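Local coordinates for protein seryl-tRNA synthetase, cytoplasmic (Candida albicans, PDB 3QO7) that attaches serine to tRNA(Ser) in two steps, activating it with ATP to Ser-AMP and then transferring it to the acceptor end of the tRNA, at residues 337-342 with 349-354; 366-371 with 401-406; 246-251 with 300-305. All coordinates share one frame; numbering follows the deposited sequence.

Contact 1 of 3, residues 337-342 with 349-354; sequences VGIVSG and AKKYDL. With ATP (adenosine-5'-triphosphate), chain B.
The beta hairpin of strands 334-338 and 350-358, next to the ATP site, is zipped at this point by V337 and D353. These two form an antiparallel hydrogen-bonded pair, V337 N to D353 O and D353 N to V337 O both measuring 2.9 Å. One step on, I339 N reaches K351 O at 3.2 Å, tilted 25° from the carbonyl plane. Beyond that bond a water spans the gap, donating to I339 O and accepting from K351 N. On the face carrying V337 and D353, the I339 side chain crosses that of D353 at about a right angle, its CD1 3.6 Å from D353 OD2. K351 runs extended until its last torsion bends (chi4 -75°), which carries NZ to the syn lone pair of D353 OD1 in a 3.2 Å salt bridge within the strand. The same NZ makes a weak 3.4 Å hydrogen bond to ATP O3B, a placement in which the bridge would steady the ammonium beside the phosphates. On the other face Y352 CD1 lies 3.8 Å from G338 CA, and its ring packs edge-to-face with F316 of helix 312-329. Such a hairpin belongs to the antiparallel sheet that carries ATP in class II synthetase cores.

Contact 2 of 3, residues 366-371 with 401-406; sequences ELVSCS and LNSTLS. With ATP (adenosine-5'-triphosphate), chain B.
C370 and S403 lie abreast on one face of the sheet, their CB atoms 3.5 Å apart across a non-hydrogen-bonded antiparallel pair. On the opposite face S371 faces N402 in a hydrogen-bonded pair, with S371 N to N402 O at 2.9 Å and N402 N to S371 O at 3.2 Å. N402 CG sits between its backbone N and carbonyl carbon (chi1 69°). From there ND2 donates to a water that also bonds to S371 OG, and gives a weak hydrogen bond to E302. Farther along, T404 N donates to S369 O at 3.1 Å, 30° from the carbonyl plane, where strand 399-407 nears its corner at L405. V368 straddles the T404 carbonyl there, with CG1 3.6 Å and CG2 3.7 Å from T404 O. T404 divides its branches: CG2 leans on L367 O, while OG1 comes 3.5 Å from ATP C5'. E366 sends its bent side chain to the same ribose, and OE2 accepts from ATP O3' at 2.7 Å, consistent with the ATP site assigned to residues 366-369 in relatives. T404 sits where related enzymes would bind serine. Strands 350-358 and 297-307 flank this pair in the sheet. Helix 312-329 packs on the C370 and S403 face, where V368 meets Y327 and L401 meets F316 and M319, and helix 408-419 meets L367 through R410 and C414.

Contact 3 of 3, residues 246-251 with 300-305; sequences TSEQPI and KIEQFV. With ATP (adenosine-5'-triphosphate), chain B.
F304 packs against E248 and I251 of helix 248-252, both meeting its ring obliquely: E248 CG lies 3.9 Å from F304 CD1, and I251 CG2 lies 3.9 Å from F304 CD2. The I251 and F304 side chains lie alongside, pointing opposite ways, whereas those of E248 and F304 run at a slant to each other, the carboxylate plane turned 52° from the ring. Next along the strand, E302 CB meets S247 OG at 3.5 Å, and E302 CD is 4.0 Å from T246 OG1. A water links the S247 side chain to the strand backbone, bonded to S247 OG and donating to K300 O at 2.7 Å. In the next shell, T246, before the turn into the helix, accepts from E248 N through OG1 at 3.2 Å, a capping bond that ties the two residues together. Q377 holds E248 OE2. T246, S247, E248 and E302 probably line the serine site, as in related enzymes. K300 bends at chi3 (-90°) toward ATP, placing NZ 3.2 Å from ATP O2A near R279. Strand 297-307 runs between strands 269-278 and 399-407, with helix 248-252 on the face of K300, E302 and F304 and helix 312-329 against Q303 and V305.

How the contacts relate
From the N terminus, contact 3 closes first, bringing strand 297-307 back against residues 246-251 over a long excursion that includes strand 269-278. Contact 1 follows and closes a short hairpin loop; contact 2 comes last, returning residues 401-406 to strand 363-372 across some thirty residues. The three loops lie in series, and none nests or crosses. In space the order differs: strands 334-338, 350-358, 363-372, 399-407 and 297-307 are successive neighbours in one sheet. Contact 2 is therefore the middle piece, joined to contact 1 through Y352 O and C370 N and to contact 3 through S403 O and Q303 N. All three border ATP, contacts 1 and 3 from about 18 Å apart between centres.

Contact 1 of 3, residues 337-342 with 349-354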
loop_
_atom_site.group_PDB
_atom_site.type_symbol
_atom_site.label_atom_id
_atom_site.label_comp_id
_atom_site.label_asym_id
_atom_site.label_seq_id
_atom_site.Cartn_x
_atom_site.Cartn_y
_atom_site.Cartn_z
ATOM N N VAL A 337 -3.446 26.457 15.076
ATOM C CA VAL A 337 -3.448 26.360 16.536
ATOM C C VAL A 337 -2.140 25.758 17.068
ATOM O O VAL A 337 -1.549 24.883 16.453
ATOM C CB VAL A 337 -4.652 25.530 17.064
ATOM C CG1 VAL A 337 -5.966 26.136 16.604
ATOM C CG2 VAL A 337 -4.562 24.097 16.554
ATOM N N GLY A 338 -1.691 26.250 18.217
ATOM C CA GLY A 338 -0.490 25.764 18.848
ATOM C C GLY A 338 -0.837 24.709 19.867
ATOM O O GLY A 338 -1.387 25.022 20.922
ATOM N N ILE A 339 -0.499 23.464 19.549
ATOM C CA ILE A 339 -0.805 22.296 20.370
ATOM C C ILE A 339 -0.161 22.338 21.768
ATOM O O ILE A 339 1.044 22.653 21.919
ATOM C CB ILE A 339 -0.427 20.986 19.623
ATOM C CG1 ILE A 339 -1.078 20.963 18.234
ATOM C CG2 ILE A 339 -0.824 19.746 20.439
ATOM C CD1 ILE A 339 -2.605 21.044 18.258
ATOM N N VAL A 340 -0.975 22.041 22.785
ATOM C CA VAL A 340 -0.525 22.140 24.174
ATOM C C VAL A 340 0.517 21.066 24.474
ATOM O O VAL A 340 0.493 19.969 23.887
ATOM C CB VAL A 340 -1.695 22.038 25.207
ATOM C CG1 VAL A 340 -2.685 23.231 25.087
ATOM C CG2 VAL A 340 -2.393 20.700 25.090
ATOM N N SER A 341 1.426 21.393 25.389
ATOM C CA SER A 341 2.540 20.517 25.726
ATOM C C SER A 341 2.136 19.059 25.966
ATOM O O SER A 341 2.762 18.136 25.439
ATOM C CB SER A 341 3.343 21.076 26.900
ATOM O OG SER A 341 2.563 21.144 28.061
ATOM N N GLY A 342 1.051 18.855 26.701
ATOM C CA GLY A 342 0.596 17.528 27.066
ATOM C C GLY A 342 0.121 16.675 25.918
ATOM O O GLY A 342 -0.184 15.512 26.140
ATOM N N ALA A 349 9.231 19.282 19.501
ATOM C CA ALA A 349 9.502 20.353 20.458
ATOM C C ALA A 349 8.403 21.420 20.344
ATOM O O ALA A 349 8.148 22.188 21.283
ATOM C CB ALA A 349 10.878 20.978 20.202
ATOM N N LYS A 350 7.758 21.440 19.177
ATOM C CA LYS A 350 6.701 22.380 18.858
ATOM C C LYS A 350 5.850 21.874 17.703
ATOM O O LYS A 350 6.386 21.350 16.710
ATOM C CB LYS A 350 7.287 23.738 18.500
ATOM C CG LYS A 350 6.218 24.803 18.278
ATOM C CD LYS A 350 6.832 26.164 18.087
ATOM C CE LYS A 350 5.746 27.213 17.949
ATOM N NZ LYS A 350 5.099 27.517 19.251
ATOM N N LYS A 351 4.536 22.078 17.804
ATOM C CA LYS A 351 3.585 21.575 16.811
ATOM C C LYS A 351 2.467 22.589 16.544
ATOM O O LYS A 351 1.876 23.128 17.478
ATOM C CB LYS A 351 3.002 20.257 17.307
ATOM C CG LYS A 351 2.030 19.525 16.377
ATOM C CD LYS A 351 1.978 18.051 16.786
ATOM C CE LYS A 351 0.988 17.247 15.996
ATOM N NZ LYS A 351 -0.456 17.497 16.385
ATOM N N TYR A 352 2.188 22.864 15.272
ATOM C CA TYR A 352 1.064 23.711 14.880
ATOM C C TYR A 352 0.132 22.830 14.088
ATOM O O TYR A 352 0.608 22.006 13.338
ATOM C CB TYR A 352 1.513 24.840 13.955
ATOM C CG TYR A 352 1.913 26.127 14.623
ATOM C CD1 TYR A 352 1.978 26.237 16.012
ATOM C CD2 TYR A 352 2.237 27.247 13.864
ATOM C CE1 TYR A 352 2.358 27.429 16.625
ATOM C CE2 TYR A 352 2.621 28.448 14.465
ATOM C CZ TYR A 352 2.677 28.545 15.843
ATOM O OH TYR A 352 3.065 29.759 16.426
ATOM N N ASP A 353 -1.180 22.979 14.243
ATOM C CA ASP A 353 -2.117 22.277 13.365
ATOM C C ASP A 353 -2.917 23.306 12.582
ATOM O O ASP A 353 -3.293 24.366 13.105
ATOM C CB ASP A 353 -3.126 21.443 14.149
ATOM C CG ASP A 353 -2.543 20.180 14.722
ATOM O OD1 ASP A 353 -1.294 20.049 14.732
ATOM O OD2 ASP A 353 -3.344 19.314 15.172
ATOM N N LEU A 354 -3.182 22.993 11.325
ATOM C CA LEU A 354 -4.096 23.785 10.548
ATOM C C LEU A 354 -5.382 22.991 10.542
ATOM O O LEU A 354 -5.402 21.825 10.182
ATOM C CB LEU A 354 -3.548 24.009 9.122
ATOM C CG LEU A 354 -4.389 24.915 8.206
ATOM C CD1 LEU A 354 -3.532 25.588 7.162
ATOM C CD2 LEU A 354 -5.582 24.171 7.579
HETATM P PG ATP B . -3.175 14.677 15.330
HETATM O O1G ATP B . -2.511 14.060 16.540
HETATM O O2G ATP B . -3.907 13.683 14.452
HETATM O O3G ATP B . -3.963 15.925 15.654
HETATM P PB ATP B . -0.715 14.278 14.043
HETATM O O1B ATP B . -0.916 12.924 14.686
HETATM O O2B ATP B . 0.578 15.022 14.241
HETATM O O3B ATP B . -1.965 15.218 14.396
HETATM P PA ATP B . -0.880 12.785 11.660
HETATM O O1A ATP B . -1.408 11.672 12.551
HETATM O O2A ATP B . 0.495 12.704 11.032
HETATM O O3A ATP B . -0.926 14.174 12.463
HETATM O "O5'" ATP B . -2.000 13.285 10.615
HETATM C "C5'" ATP B . -1.810 14.578 10.035
HETATM C "C4'" ATP B . -2.779 14.707 8.884
HETATM O "O4'" ATP B . -3.027 13.414 8.311
HETATM C "C3'" ATP B . -4.093 15.166 9.437
HETATM O "O3'" ATP B . -4.159 16.586 9.299
HETATM C "C2'" ATP B . -5.134 14.429 8.617
HETATM O "O2'" ATP B . -5.541 15.275 7.537
HETATM C "C1'" ATP B . -4.418 13.214 8.049
HETATM N N9 ATP B . -4.913 11.958 8.688
HETATM C C8 ATP B . -4.502 11.479 9.878
HETATM N N7 ATP B . -5.140 10.317 10.188
HETATM C C5 ATP B . -5.991 10.033 9.182
HETATM C C6 ATP B . -6.962 8.953 8.877
HETATM N N6 ATP B . -7.141 7.923 9.746
HETATM N N1 ATP B . -7.651 9.019 7.718
HETATM C C2 ATP B . -7.472 10.027 6.850
HETATM N N3 ATP B . -6.601 11.037 7.064
HETATM C C4 ATP B . -5.840 11.109 8.192
HETATM O O HOH W 1 3.187 23.529 20.183
#

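Contact 2 of 3, residues 366-371 with 401-406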
loop_
_atom_site.group_PDB
_atom_site.type_symbol
_atom_site.label_atom_id
_atom_site.label_comp_id
_atom_site.label_asym_id
_atom_site.label_seq_id
_atom_site.Cartn_x
_atom_site.Cartn_y
_atom_site.Cartn_z
ATOM N N GLU A 366 -8.796 19.091 11.823
ATOM C CA GLU A 366 -7.393 19.139 11.486
ATOM C C GLU A 366 -7.091 18.546 10.101
ATOM O O GLU A 366 -7.491 17.429 9.802
ATOM C CB GLU A 366 -6.593 18.428 12.565
ATOM C CG GLU A 366 -5.123 18.342 12.273
ATOM C CD GLU A 366 -4.571 16.977 12.573
ATOM O OE1 GLU A 366 -5.119 16.308 13.474
ATOM O OE2 GLU A 366 -3.591 16.571 11.914
ATOM N N LEU A 367 -6.377 19.304 9.266
ATOM C CA LEU A 367 -5.957 18.828 7.944
ATOM C C LEU A 367 -4.440 18.729 7.827
ATOM O O LEU A 367 -3.915 18.060 6.950
ATOM C CB LEU A 367 -6.473 19.755 6.842
ATOM C CG LEU A 367 -7.974 19.721 6.646
ATOM C CD1 LEU A 367 -8.312 20.364 5.339
ATOM C CD2 LEU A 367 -8.444 18.300 6.688
ATOM N N VAL A 368 -3.744 19.390 8.731
ATOM C CA VAL A 368 -2.334 19.586 8.592
ATOM C C VAL A 368 -1.747 19.644 9.960
ATOM O O VAL A 368 -2.316 20.244 10.832
ATOM C CB VAL A 368 -2.031 20.932 7.897
ATOM C CG1 VAL A 368 -0.592 21.370 8.163
ATOM C CG2 VAL A 368 -2.291 20.837 6.397
ATOM N N SER A 369 -0.578 19.056 10.119
ATOM C CA SER A 369 0.128 19.034 11.371
ATOM C C SER A 369 1.592 19.349 11.060
ATOM O O SER A 369 2.197 18.719 10.182
ATOM C CB SER A 369 0.020 17.633 11.930
ATOM O OG SER A 369 0.440 17.610 13.261
ATOM N N CYS A 370 2.171 20.321 11.757
ATOM C CA CYS A 370 3.512 20.785 11.417
ATOM C C CYS A 370 4.406 20.852 12.658
ATOM O O CYS A 370 4.075 21.540 13.613
ATOM C CB CYS A 370 3.428 22.139 10.700
ATOM S SG CYS A 370 5.015 22.950 10.437
ATOM N N SER A 371 5.539 20.143 12.642
ATOM C CA SER A 371 6.336 19.942 13.857
ATOM C C SER A 371 7.790 20.209 13.640
ATOM O O SER A 371 8.376 19.707 12.692
ATOM C CB SER A 371 6.240 18.496 14.345
ATOM O OG SER A 371 4.924 18.162 14.730
ATOM N N LEU A 401 12.160 18.678 10.435
ATOM C CA LEU A 401 10.808 19.188 10.518
ATOM C C LEU A 401 9.942 18.421 9.528
ATOM O O LEU A 401 10.424 18.012 8.467
ATOM C CB LEU A 401 10.766 20.677 10.177
ATOM C CG LEU A 401 11.673 21.555 11.023
ATOM C CD1 LEU A 401 13.060 21.710 10.397
ATOM C CD2 LEU A 401 11.021 22.910 11.262
ATOM N N ASN A 402 8.665 18.243 9.866
ATOM C CA ASN A 402 7.727 17.597 8.961
ATOM C C ASN A 402 6.389 18.310 9.066
ATOM O O ASN A 402 5.986 18.700 10.155
ATOM C CB ASN A 402 7.561 16.124 9.334
ATOM C CG ASN A 402 6.828 15.947 10.656
ATOM O OD1 ASN A 402 7.460 15.805 11.701
ATOM N ND2 ASN A 402 5.477 15.994 10.618
ATOM N N SER A 403 5.701 18.486 7.946
ATOM C CA SER A 403 4.384 19.127 7.934
ATOM C C SER A 403 3.538 18.561 6.813
ATOM O O SER A 403 3.941 18.594 5.663
ATOM C CB SER A 403 4.533 20.631 7.728
ATOM O OG SER A 403 3.263 21.280 7.635
ATOM N N THR A 404 2.363 18.045 7.119
ATOM C CA THR A 404 1.487 17.580 6.044
ATOM C C THR A 404 1.292 18.704 5.025
ATOM O O THR A 404 1.099 19.863 5.418
ATOM C CB THR A 404 0.087 17.162 6.579
ATOM O OG1 THR A 404 0.233 16.177 7.619
ATOM C CG2 THR A 404 -0.752 16.587 5.439
ATOM N N LEU A 405 1.363 18.415 3.724
ATOM C CA LEU A 405 0.821 19.420 2.810
ATOM C C LEU A 405 -0.634 19.096 2.640
ATOM O O LEU A 405 -1.476 19.956 2.798
ATOM C CB LEU A 405 1.508 19.508 1.444
ATOM C CG LEU A 405 0.916 20.694 0.634
ATOM C CD1 LEU A 405 1.493 22.086 0.999
ATOM C CD2 LEU A 405 1.061 20.464 -0.851
ATOM N N SER A 406 -0.944 17.839 2.341
ATOM C CA SER A 406 -2.336 17.461 2.135
ATOM C C SER A 406 -2.528 15.984 2.331
ATOM O O SER A 406 -1.882 15.189 1.664
ATOM C CB SER A 406 -2.793 17.818 0.713
ATOM O OG SER A 406 -4.111 17.349 0.483
HETATM P PG ATP B . -3.175 14.677 15.330
HETATM O O1G ATP B . -2.511 14.060 16.540
HETATM O O2G ATP B . -3.907 13.683 14.452
HETATM O O3G ATP B . -3.963 15.925 15.654
HETATM P PB ATP B . -0.715 14.278 14.043
HETATM O O1B ATP B . -0.916 12.924 14.686
HETATM O O2B ATP B . 0.578 15.022 14.241
HETATM O O3B ATP B . -1.965 15.218 14.396
HETATM P PA ATP B . -0.880 12.785 11.660
HETATM O O1A ATP B . -1.408 11.672 12.551
HETATM O O2A ATP B . 0.495 12.704 11.032
HETATM O O3A ATP B . -0.926 14.174 12.463
HETATM O "O5'" ATP B . -2.000 13.285 10.615
HETATM C "C5'" ATP B . -1.810 14.578 10.035
HETATM C "C4'" ATP B . -2.779 14.707 8.884
HETATM O "O4'" ATP B . -3.027 13.414 8.311
HETATM C "C3'" ATP B . -4.093 15.166 9.437
HETATM O "O3'" ATP B . -4.159 16.586 9.299
HETATM C "C2'" ATP B . -5.134 14.429 8.617
HETATM O "O2'" ATP B . -5.541 15.275 7.537
HETATM C "C1'" ATP B . -4.418 13.214 8.049
HETATM N N9 ATP B . -4.913 11.958 8.688
HETATM C C8 ATP B . -4.502 11.479 9.878
HETATM N N7 ATP B . -5.140 10.317 10.188
HETATM C C5 ATP B . -5.991 10.033 9.182
HETATM C C6 ATP B . -6.962 8.953 8.877
HETATM N N6 ATP B . -7.141 7.923 9.746
HETATM N N1 ATP B . -7.651 9.019 7.718
HETATM C C2 ATP B . -7.472 10.027 6.850
HETATM N N3 ATP B . -6.601 11.037 7.064
HETATM C C4 ATP B . -5.840 11.109 8.192
HETATM O O HOH W 2 3.607 16.814 12.786
#

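Contact 3 of 3, residues 246-251 with 300-305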
loop_
_atom_site.group_PDB
_atom_site.type_symbol
_atom_site.label_atom_id
_atom_site.label_comp_id
_atom_site.label_asym_id
_atom_site.label_seq_id
_atom_site.Cartn_x
_atom_site.Cartn_y
_atom_site.Cartn_z
ATOM N N THR A 246 2.917 7.165 7.419
ATOM C CA THR A 246 3.162 8.453 6.768
ATOM C C THR A 246 4.542 8.383 6.128
ATOM O O THR A 246 5.451 7.730 6.672
ATOM C CB THR A 246 3.153 9.635 7.774
ATOM O OG1 THR A 246 3.812 10.769 7.187
ATOM C CG2 THR A 246 3.868 9.264 9.109
ATOM N N SER A 247 4.706 9.047 4.985
ATOM C CA SER A 247 5.963 8.973 4.271
ATOM C C SER A 247 7.103 9.620 5.060
ATOM O O SER A 247 8.278 9.407 4.751
ATOM C CB SER A 247 5.845 9.605 2.888
ATOM O OG SER A 247 5.406 10.947 2.983
ATOM N N GLU A 248 6.744 10.416 6.064
ATOM C CA GLU A 248 7.718 10.995 6.982
ATOM C C GLU A 248 8.594 9.911 7.644
ATOM O O GLU A 248 9.757 10.141 8.015
ATOM C CB GLU A 248 6.997 11.809 8.057
ATOM C CG GLU A 248 7.918 12.538 9.003
ATOM C CD GLU A 248 8.435 11.690 10.175
ATOM O OE1 GLU A 248 7.890 10.603 10.443
ATOM O OE2 GLU A 248 9.402 12.125 10.840
ATOM N N GLN A 249 8.038 8.728 7.830
ATOM C CA GLN A 249 8.834 7.718 8.469
ATOM C C GLN A 249 9.947 7.273 7.517
ATOM O O GLN A 249 11.122 7.395 7.843
ATOM C CB GLN A 249 7.950 6.585 8.947
ATOM C CG GLN A 249 7.135 6.962 10.168
ATOM C CD GLN A 249 5.876 6.113 10.345
ATOM O OE1 GLN A 249 5.348 5.520 9.392
ATOM N NE2 GLN A 249 5.395 6.049 11.570
ATOM N N PRO A 250 9.588 6.795 6.315
ATOM C CA PRO A 250 10.712 6.367 5.470
ATOM C C PRO A 250 11.603 7.540 5.004
ATOM O O PRO A 250 12.815 7.360 4.822
ATOM C CB PRO A 250 10.023 5.679 4.278
ATOM C CG PRO A 250 8.591 6.186 4.283
ATOM C CD PRO A 250 8.269 6.465 5.727
ATOM N N ILE A 251 11.030 8.727 4.836
ATOM C CA ILE A 251 11.810 9.837 4.308
ATOM C C ILE A 251 12.727 10.414 5.373
ATOM O O ILE A 251 13.808 10.930 5.067
ATOM C CB ILE A 251 10.925 10.947 3.762
ATOM C CG1 ILE A 251 10.101 10.413 2.578
ATOM C CG2 ILE A 251 11.787 12.170 3.360
ATOM C CD1 ILE A 251 9.003 11.352 2.101
ATOM N N LYS A 300 -0.984 10.942 1.116
ATOM C CA LYS A 300 -0.522 12.153 1.772
ATOM C C LYS A 300 0.670 12.729 1.016
ATOM O O LYS A 300 1.632 12.019 0.742
ATOM C CB LYS A 300 -0.167 11.840 3.234
ATOM C CG LYS A 300 0.097 13.030 4.127
ATOM C CD LYS A 300 0.657 12.595 5.493
ATOM C CE LYS A 300 -0.443 12.347 6.526
ATOM N NZ LYS A 300 0.115 12.193 7.918
ATOM N N ILE A 301 0.564 13.994 0.620
ATOM C CA ILE A 301 1.735 14.779 0.266
ATOM C C ILE A 301 2.279 15.411 1.543
ATOM O O ILE A 301 1.587 16.172 2.222
ATOM C CB ILE A 301 1.419 15.890 -0.721
ATOM C CG1 ILE A 301 0.776 15.309 -1.975
ATOM C CG2 ILE A 301 2.700 16.688 -1.044
ATOM C CD1 ILE A 301 1.658 14.304 -2.645
ATOM N N GLU A 302 3.523 15.083 1.864
ATOM C CA GLU A 302 4.135 15.475 3.118
ATOM C C GLU A 302 5.347 16.409 2.887
ATOM O O GLU A 302 6.152 16.149 2.024
ATOM C CB GLU A 302 4.581 14.209 3.825
ATOM C CG GLU A 302 5.209 14.452 5.165
ATOM C CD GLU A 302 4.196 14.651 6.270
ATOM O OE1 GLU A 302 2.971 14.647 5.976
ATOM O OE2 GLU A 302 4.633 14.804 7.441
ATOM N N GLN A 303 5.475 17.504 3.631
ATOM C CA GLN A 303 6.714 18.290 3.589
ATOM C C GLN A 303 7.723 17.683 4.561
ATOM O O GLN A 303 7.396 17.488 5.744
ATOM C CB GLN A 303 6.506 19.734 4.030
ATOM C CG GLN A 303 5.430 20.531 3.337
ATOM C CD GLN A 303 5.343 21.950 3.911
ATOM O OE1 GLN A 303 6.346 22.665 3.974
ATOM N NE2 GLN A 303 4.151 22.351 4.346
ATOM N N PHE A 304 8.939 17.401 4.086
ATOM C CA PHE A 304 10.004 17.008 4.995
ATOM C C PHE A 304 11.277 17.806 4.740
ATOM O O PHE A 304 11.760 17.911 3.604
ATOM C CB PHE A 304 10.295 15.506 4.938
ATOM C CG PHE A 304 11.205 15.048 6.033
ATOM C CD1 PHE A 304 10.689 14.645 7.259
ATOM C CD2 PHE A 304 12.585 15.060 5.858
ATOM C CE1 PHE A 304 11.514 14.245 8.295
ATOM C CE2 PHE A 304 13.434 14.650 6.890
ATOM C CZ PHE A 304 12.892 14.247 8.121
ATOM N N VAL A 305 11.836 18.357 5.807
ATOM C CA VAL A 305 12.949 19.272 5.662
ATOM C C VAL A 305 14.040 19.017 6.683
ATOM O O VAL A 305 13.784 18.737 7.866
ATOM C CB VAL A 305 12.498 20.746 5.780
ATOM C CG1 VAL A 305 13.717 21.685 5.565
ATOM C CG2 VAL A 305 11.392 21.031 4.773
HETATM P PG ATP B . -3.175 14.677 15.330
HETATM O O1G ATP B . -2.511 14.060 16.540
HETATM O O2G ATP B . -3.907 13.683 14.452
HETATM O O3G ATP B . -3.963 15.925 15.654
HETATM P PB ATP B . -0.715 14.278 14.043
HETATM O O1B ATP B . -0.916 12.924 14.686
HETATM O O2B ATP B . 0.578 15.022 14.241
HETATM O O3B ATP B . -1.965 15.218 14.396
HETATM P PA ATP B . -0.880 12.785 11.660
HETATM O O1A ATP B . -1.408 11.672 12.551
HETATM O O2A ATP B . 0.495 12.704 11.032
HETATM O O3A ATP B . -0.926 14.174 12.463
HETATM O "O5'" ATP B . -2.000 13.285 10.615
HETATM C "C5'" ATP B . -1.810 14.578 10.035
HETATM C "C4'" ATP B . -2.779 14.707 8.884
HETATM O "O4'" ATP B . -3.027 13.414 8.311
HETATM C "C3'" ATP B . -4.093 15.166 9.437
HETATM O "O3'" ATP B . -4.159 16.586 9.299
HETATM C "C2'" ATP B . -5.134 14.429 8.617
HETATM O "O2'" ATP B . -5.541 15.275 7.537
HETATM C "C1'" ATP B . -4.418 13.214 8.049
HETATM N N9 ATP B . -4.913 11.958 8.688
HETATM C C8 ATP B . -4.502 11.479 9.878
HETATM N N7 ATP B . -5.140 10.317 10.188
HETATM C C5 ATP B . -5.991 10.033 9.182
HETATM C C6 ATP B . -6.962 8.953 8.877
HETATM N N6 ATP B . -7.141 7.923 9.746
HETATM N N1 ATP B . -7.651 9.019 7.718
HETATM C C2 ATP B . -7.472 10.027 6.850
HETATM N N3 ATP B . -6.601 11.037 7.064
HETATM C C4 ATP B . -5.840 11.109 8.192
HETATM O O HOH W 3 2.827 10.300 2.516
#